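Local coordinates for protein peptide amidase (Stenotrophomonas maltophilia, PDB 1M22) that probably hydrolyses amide bonds as a serine-dependent peptide amidase of the amidase signature family, at residues Y260-K274 against S469-E481. Numbering follows the deposited sequence.
Sequences YDYTARLDPQGLRGK and SEPKLIEMAYAYE
The carboxylate of E475 joins two basic side chains of the loop 260-274. Its OE2 takes the N-H of R265 NE at 2.7 Å in a bent salt bridge (136° at the hydrogen), approached on the anti side and out of the carboxylate plane, while OE1 meets K274 NZ in a weak one, 3.4 Å long. Bends at chi2 and chi3 curl R265 beside E475, its CD lying 3.7 Å from P471 CB. Along the helix, L266 CB sits almost exactly over the centre of the Y478 ring in a CH-pi contact, and L266 CD2 reaches 3.6 Å from CD1 of the same ring. Y478 owes this placement to a CG anti to the backbone N (chi1 -180°), which turns one face of the ring to L266. Further on, L271 CG rests 3.7 Å from A479 CB, its CD2 against M476 CE. The loop, which leads into strand 275-279, runs across helix 470-484; A477 and Y480 of that helix pack on strand 446-454 of the large mixed sheet. Further bonds position the charged groups: R265 NH1 donates to Y260 OH at 2.8 Å, K274 NZ to G270 O, and one water links R265 NH2, D267 OD2 and E475 OE2. D267 to G270 forms a type I beta turn, with G270 N bonded to D267 O; an Asx turn from Q269 N to D267 OD1 accompanies it, and G270 CA lies 3.7 Å from E475 O.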
loop_
_atom_site.group_PDB
_atom_site.type_symbol
_atom_site.label_atom_id
_atom_site.label_comp_id
_atom_site.label_asym_id
_atom_site.label_seq_id
_atom_site.Cartn_x
_atom_site.Cartn_y
_atom_site.Cartn_z
ATOM N N TYR A 260 -15.484 13.973 1.470
ATOM C CA TYR A 260 -15.821 13.004 2.503
ATOM C C TYR A 260 -14.758 12.792 3.575
ATOM O O TYR A 260 -13.591 12.540 3.274
ATOM C CB TYR A 260 -16.135 11.661 1.846
ATOM C CG TYR A 260 -16.914 10.710 2.720
ATOM C CD1 TYR A 260 -18.293 10.844 2.871
ATOM C CD2 TYR A 260 -16.274 9.670 3.392
ATOM C CE1 TYR A 260 -19.019 9.962 3.667
ATOM C CE2 TYR A 260 -16.989 8.784 4.192
ATOM C CZ TYR A 260 -18.360 8.934 4.323
ATOM O OH TYR A 260 -19.073 8.049 5.097
ATOM N N ASP A 261 -15.184 12.883 4.829
ATOM C CA ASP A 261 -14.295 12.678 5.964
ATOM C C ASP A 261 -14.429 11.219 6.394
ATOM O O ASP A 261 -15.385 10.847 7.078
ATOM C CB ASP A 261 -14.690 13.617 7.110
ATOM C CG ASP A 261 -13.873 13.385 8.366
ATOM O OD1 ASP A 261 -12.836 12.695 8.291
ATOM O OD2 ASP A 261 -14.269 13.907 9.431
ATOM N N TYR A 262 -13.471 10.392 5.990
ATOM C CA TYR A 262 -13.521 8.979 6.334
ATOM C C TYR A 262 -13.364 8.712 7.828
ATOM O O TYR A 262 -13.714 7.634 8.298
ATOM C CB TYR A 262 -12.469 8.202 5.535
ATOM C CG TYR A 262 -12.773 8.138 4.054
ATOM C CD1 TYR A 262 -13.695 7.216 3.547
ATOM C CD2 TYR A 262 -12.168 9.023 3.163
ATOM C CE1 TYR A 262 -14.004 7.181 2.187
ATOM C CE2 TYR A 262 -12.474 8.998 1.808
ATOM C CZ TYR A 262 -13.391 8.077 1.325
ATOM O OH TYR A 262 -13.697 8.065 -0.020
ATOM N N THR A 263 -12.854 9.685 8.580
ATOM C CA THR A 263 -12.705 9.473 10.020
ATOM C C THR A 263 -14.072 9.473 10.705
ATOM O O THR A 263 -14.200 9.038 11.848
ATOM C CB THR A 263 -11.792 10.536 10.689
ATOM O OG1 THR A 263 -12.429 11.819 10.668
ATOM C CG2 THR A 263 -10.456 10.614 9.965
ATOM N N ALA A 264 -15.092 9.953 10.000
ATOM C CA ALA A 264 -16.449 9.962 10.538
ATOM C C ALA A 264 -16.981 8.529 10.571
ATOM O O ALA A 264 -17.956 8.233 11.263
ATOM C CB ALA A 264 -17.356 10.835 9.672
ATOM N N ARG A 265 -16.332 7.641 9.822
ATOM C CA ARG A 265 -16.738 6.241 9.754
ATOM C C ARG A 265 -16.047 5.366 10.798
ATOM O O ARG A 265 -16.200 4.143 10.791
ATOM C CB ARG A 265 -16.466 5.689 8.349
ATOM C CG ARG A 265 -17.340 6.298 7.251
ATOM C CD ARG A 265 -18.738 5.686 7.229
ATOM N NE ARG A 265 -19.531 6.025 8.409
ATOM C CZ ARG A 265 -19.997 7.242 8.675
ATOM N NH1 ARG A 265 -19.752 8.247 7.845
ATOM N NH2 ARG A 265 -20.713 7.453 9.771
ATOM N N LEU A 266 -15.283 5.987 11.693
ATOM C CA LEU A 266 -14.602 5.244 12.749
ATOM C C LEU A 266 -15.632 4.999 13.856
ATOM O O LEU A 266 -15.598 5.613 14.926
ATOM C CB LEU A 266 -13.402 6.042 13.266
ATOM C CG LEU A 266 -12.346 6.343 12.190
ATOM C CD1 LEU A 266 -11.285 7.267 12.761
ATOM C CD2 LEU A 266 -11.720 5.047 11.680
ATOM N N ASP A 267 -16.551 4.085 13.566
ATOM C CA ASP A 267 -17.645 3.729 14.462
ATOM C C ASP A 267 -17.370 2.415 15.196
ATOM O O ASP A 267 -17.291 1.363 14.571
ATOM C CB ASP A 267 -18.923 3.592 13.629
ATOM C CG ASP A 267 -20.166 3.425 14.474
ATOM O OD1 ASP A 267 -20.045 3.130 15.679
ATOM O OD2 ASP A 267 -21.274 3.579 13.919
ATOM N N PRO A 268 -17.232 2.461 16.533
ATOM C CA PRO A 268 -16.971 1.245 17.310
ATOM C C PRO A 268 -18.113 0.220 17.247
ATOM O O PRO A 268 -17.947 -0.936 17.638
ATOM C CB PRO A 268 -16.722 1.783 18.720
ATOM C CG PRO A 268 -17.559 3.011 18.761
ATOM C CD PRO A 268 -17.294 3.640 17.416
ATOM N N GLN A 269 -19.271 0.653 16.754
ATOM C CA GLN A 269 -20.424 -0.230 16.600
ATOM C C GLN A 269 -20.608 -0.524 15.109
ATOM O O GLN A 269 -21.677 -0.948 14.666
ATOM C CB GLN A 269 -21.685 0.431 17.165
ATOM C CG GLN A 269 -21.635 0.654 18.673
ATOM C CD GLN A 269 -22.949 1.158 19.245
ATOM O OE1 GLN A 269 -23.084 1.326 20.457
ATOM N NE2 GLN A 269 -23.922 1.402 18.375
ATOM N N GLY A 270 -19.535 -0.317 14.351
ATOM C CA GLY A 270 -19.559 -0.520 12.911
ATOM C C GLY A 270 -19.874 -1.903 12.369
ATOM O O GLY A 270 -20.130 -2.043 11.174
ATOM N N LEU A 271 -19.848 -2.927 13.216
ATOM C CA LEU A 271 -20.154 -4.281 12.763
ATOM C C LEU A 271 -21.594 -4.686 13.061
ATOM O O LEU A 271 -22.065 -5.720 12.591
ATOM C CB LEU A 271 -19.188 -5.281 13.400
ATOM C CG LEU A 271 -17.794 -5.303 12.767
ATOM C CD1 LEU A 271 -16.809 -5.960 13.718
ATOM C CD2 LEU A 271 -17.845 -6.030 11.430
ATOM N N ARG A 272 -22.294 -3.862 13.835
ATOM C CA ARG A 272 -23.681 -4.148 14.183
ATOM C C ARG A 272 -24.580 -4.244 12.958
ATOM O O ARG A 272 -24.660 -3.310 12.167
ATOM C CB ARG A 272 -24.220 -3.064 15.113
ATOM C CG ARG A 272 -23.913 -3.290 16.571
ATOM C CD ARG A 272 -24.671 -4.493 17.111
ATOM N NE ARG A 272 -25.159 -4.270 18.470
ATOM C CZ ARG A 272 -26.052 -3.341 18.801
ATOM N NH1 ARG A 272 -26.560 -2.543 17.871
ATOM N NH2 ARG A 272 -26.439 -3.208 20.063
ATOM N N GLY A 273 -25.253 -5.381 12.812
ATOM C CA GLY A 273 -26.152 -5.572 11.689
ATOM C C GLY A 273 -25.485 -5.929 10.374
ATOM O O GLY A 273 -26.167 -6.178 9.381
ATOM N N LYS A 274 -24.157 -5.959 10.355
ATOM C CA LYS A 274 -23.437 -6.286 9.132
ATOM C C LYS A 274 -23.448 -7.783 8.861
ATOM O O LYS A 274 -23.638 -8.590 9.769
ATOM C CB LYS A 274 -21.985 -5.806 9.215
ATOM C CG LYS A 274 -21.804 -4.301 9.320
ATOM C CD LYS A 274 -22.343 -3.579 8.093
ATOM C CE LYS A 274 -21.809 -2.154 8.012
ATOM N NZ LYS A 274 -22.076 -1.367 9.247
ATOM N N SER A 469 -17.015 1.067 -1.642
ATOM C CA SER A 469 -17.482 0.708 -0.303
ATOM C C SER A 469 -16.494 1.029 0.821
ATOM O O SER A 469 -16.620 0.494 1.924
ATOM C CB SER A 469 -17.845 -0.783 -0.253
ATOM O OG SER A 469 -16.712 -1.608 -0.454
ATOM N N GLU A 470 -15.527 1.907 0.560
ATOM C CA GLU A 470 -14.548 2.268 1.588
ATOM C C GLU A 470 -15.174 2.713 2.910
ATOM O O GLU A 470 -14.706 2.322 3.973
ATOM C CB GLU A 470 -13.605 3.372 1.097
ATOM C CG GLU A 470 -12.644 2.957 -0.005
ATOM C CD GLU A 470 -13.263 3.014 -1.384
ATOM O OE1 GLU A 470 -14.414 3.489 -1.524
ATOM O OE2 GLU A 470 -12.583 2.594 -2.333
ATOM N N PRO A 471 -16.229 3.546 2.866
ATOM C CA PRO A 471 -16.828 3.973 4.138
ATOM C C PRO A 471 -17.256 2.786 5.003
ATOM O O PRO A 471 -16.972 2.741 6.202
ATOM C CB PRO A 471 -18.019 4.819 3.693
ATOM C CG PRO A 471 -17.543 5.405 2.388
ATOM C CD PRO A 471 -16.877 4.219 1.724
ATOM N N LYS A 472 -17.930 1.821 4.386
ATOM C CA LYS A 472 -18.403 0.639 5.097
ATOM C C LYS A 472 -17.250 -0.258 5.541
ATOM O O LYS A 472 -17.257 -0.788 6.653
ATOM C CB LYS A 472 -19.363 -0.162 4.211
ATOM C CG LYS A 472 -19.954 -1.387 4.890
ATOM C CD LYS A 472 -20.713 -2.272 3.908
ATOM C CE LYS A 472 -21.917 -1.564 3.311
ATOM N NZ LYS A 472 -22.654 -2.453 2.367
ATOM N N LEU A 473 -16.258 -0.435 4.675
ATOM C CA LEU A 473 -15.122 -1.275 5.032
ATOM C C LEU A 473 -14.371 -0.694 6.220
ATOM O O LEU A 473 -13.918 -1.427 7.094
ATOM C CB LEU A 473 -14.164 -1.436 3.850
ATOM C CG LEU A 473 -14.659 -2.291 2.683
ATOM C CD1 LEU A 473 -13.537 -2.448 1.664
ATOM C CD2 LEU A 473 -15.105 -3.658 3.188
ATOM N N ILE A 474 -14.245 0.628 6.253
ATOM C CA ILE A 474 -13.553 1.278 7.355
ATOM C C ILE A 474 -14.329 1.102 8.661
ATOM O O ILE A 474 -13.733 0.818 9.702
ATOM C CB ILE A 474 -13.324 2.773 7.052
ATOM C CG1 ILE A 474 -12.230 2.902 5.989
ATOM C CG2 ILE A 474 -12.927 3.522 8.324
ATOM C CD1 ILE A 474 -12.033 4.307 5.453
ATOM N N GLU A 475 -15.651 1.258 8.609
ATOM C CA GLU A 475 -16.481 1.086 9.801
ATOM C C GLU A 475 -16.287 -0.311 10.379
ATOM O O GLU A 475 -16.116 -0.483 11.587
ATOM C CB GLU A 475 -17.974 1.224 9.483
ATOM C CG GLU A 475 -18.428 2.513 8.849
ATOM C CD GLU A 475 -19.939 2.542 8.675
ATOM O OE1 GLU A 475 -20.508 1.521 8.222
ATOM O OE2 GLU A 475 -20.557 3.581 8.987
ATOM N N MET A 476 -16.341 -1.313 9.506
ATOM C CA MET A 476 -16.200 -2.696 9.931
ATOM C C MET A 476 -14.807 -3.023 10.449
ATOM O O MET A 476 -14.656 -3.667 11.492
ATOM C CB MET A 476 -16.585 -3.622 8.774
ATOM C CG MET A 476 -18.064 -3.499 8.407
ATOM S SD MET A 476 -18.606 -4.534 7.035
ATOM C CE MET A 476 -18.618 -6.065 7.771
ATOM N N ALA A 477 -13.788 -2.570 9.726
ATOM C CA ALA A 477 -12.406 -2.812 10.116
ATOM C C ALA A 477 -12.087 -2.124 11.442
ATOM O O ALA A 477 -11.409 -2.688 12.297
ATOM C CB ALA A 477 -11.466 -2.318 9.022
ATOM N N TYR A 478 -12.578 -0.902 11.614
ATOM C CA TYR A 478 -12.343 -0.165 12.848
ATOM C C TYR A 478 -13.007 -0.874 14.028
ATOM O O TYR A 478 -12.402 -1.038 15.087
ATOM C CB TYR A 478 -12.896 1.254 12.729
ATOM C CG TYR A 478 -12.686 2.097 13.963
ATOM C CD1 TYR A 478 -11.427 2.610 14.279
ATOM C CD2 TYR A 478 -13.748 2.383 14.823
ATOM C CE1 TYR A 478 -11.230 3.387 15.419
ATOM C CE2 TYR A 478 -13.561 3.159 15.967
ATOM C CZ TYR A 478 -12.301 3.657 16.256
ATOM O OH TYR A 478 -12.102 4.429 17.380
ATOM N N ALA A 479 -14.255 -1.294 13.844
ATOM C CA ALA A 479 -14.982 -1.984 14.907
ATOM C C ALA A 479 -14.249 -3.257 15.321
ATOM O O ALA A 479 -14.180 -3.591 16.503
ATOM C CB ALA A 479 -16.395 -2.313 14.443
ATOM N N TYR A 480 -13.706 -3.976 14.344
ATOM C CA TYR A 480 -12.965 -5.197 14.635
ATOM C C TYR A 480 -11.678 -4.863 15.389
ATOM O O TYR A 480 -11.350 -5.482 16.402
ATOM C CB TYR A 480 -12.604 -5.935 13.341
ATOM C CG TYR A 480 -11.568 -7.014 13.560
ATOM C CD1 TYR A 480 -11.903 -8.218 14.178
ATOM C CD2 TYR A 480 -10.231 -6.792 13.234
ATOM C CE1 TYR A 480 -10.928 -9.170 14.477
ATOM C CE2 TYR A 480 -9.252 -7.733 13.529
ATOM C CZ TYR A 480 -9.605 -8.915 14.150
ATOM O OH TYR A 480 -8.623 -9.825 14.472
ATOM N N GLU A 481 -10.953 -3.874 14.882
ATOM C CA GLU A 481 -9.697 -3.451 15.476
ATOM C C GLU A 481 -9.846 -2.989 16.920
ATOM O O GLU A 481 -9.032 -3.329 17.781
ATOM C CB GLU A 481 -9.104 -2.318 14.644
ATOM C CG GLU A 481 -7.807 -1.759 15.186
ATOM C CD GLU A 481 -7.518 -0.376 14.641
ATOM O OE1 GLU A 481 -8.367 0.520 14.829
ATOM O OE2 GLU A 481 -6.450 -0.185 14.027
HETATM O O HOH W 1 -15.195 6.066 -0.877
HETATM O O HOH W 2 -21.458 4.954 11.313
HETATM O O HOH W 3 -16.534 -3.238 18.021
#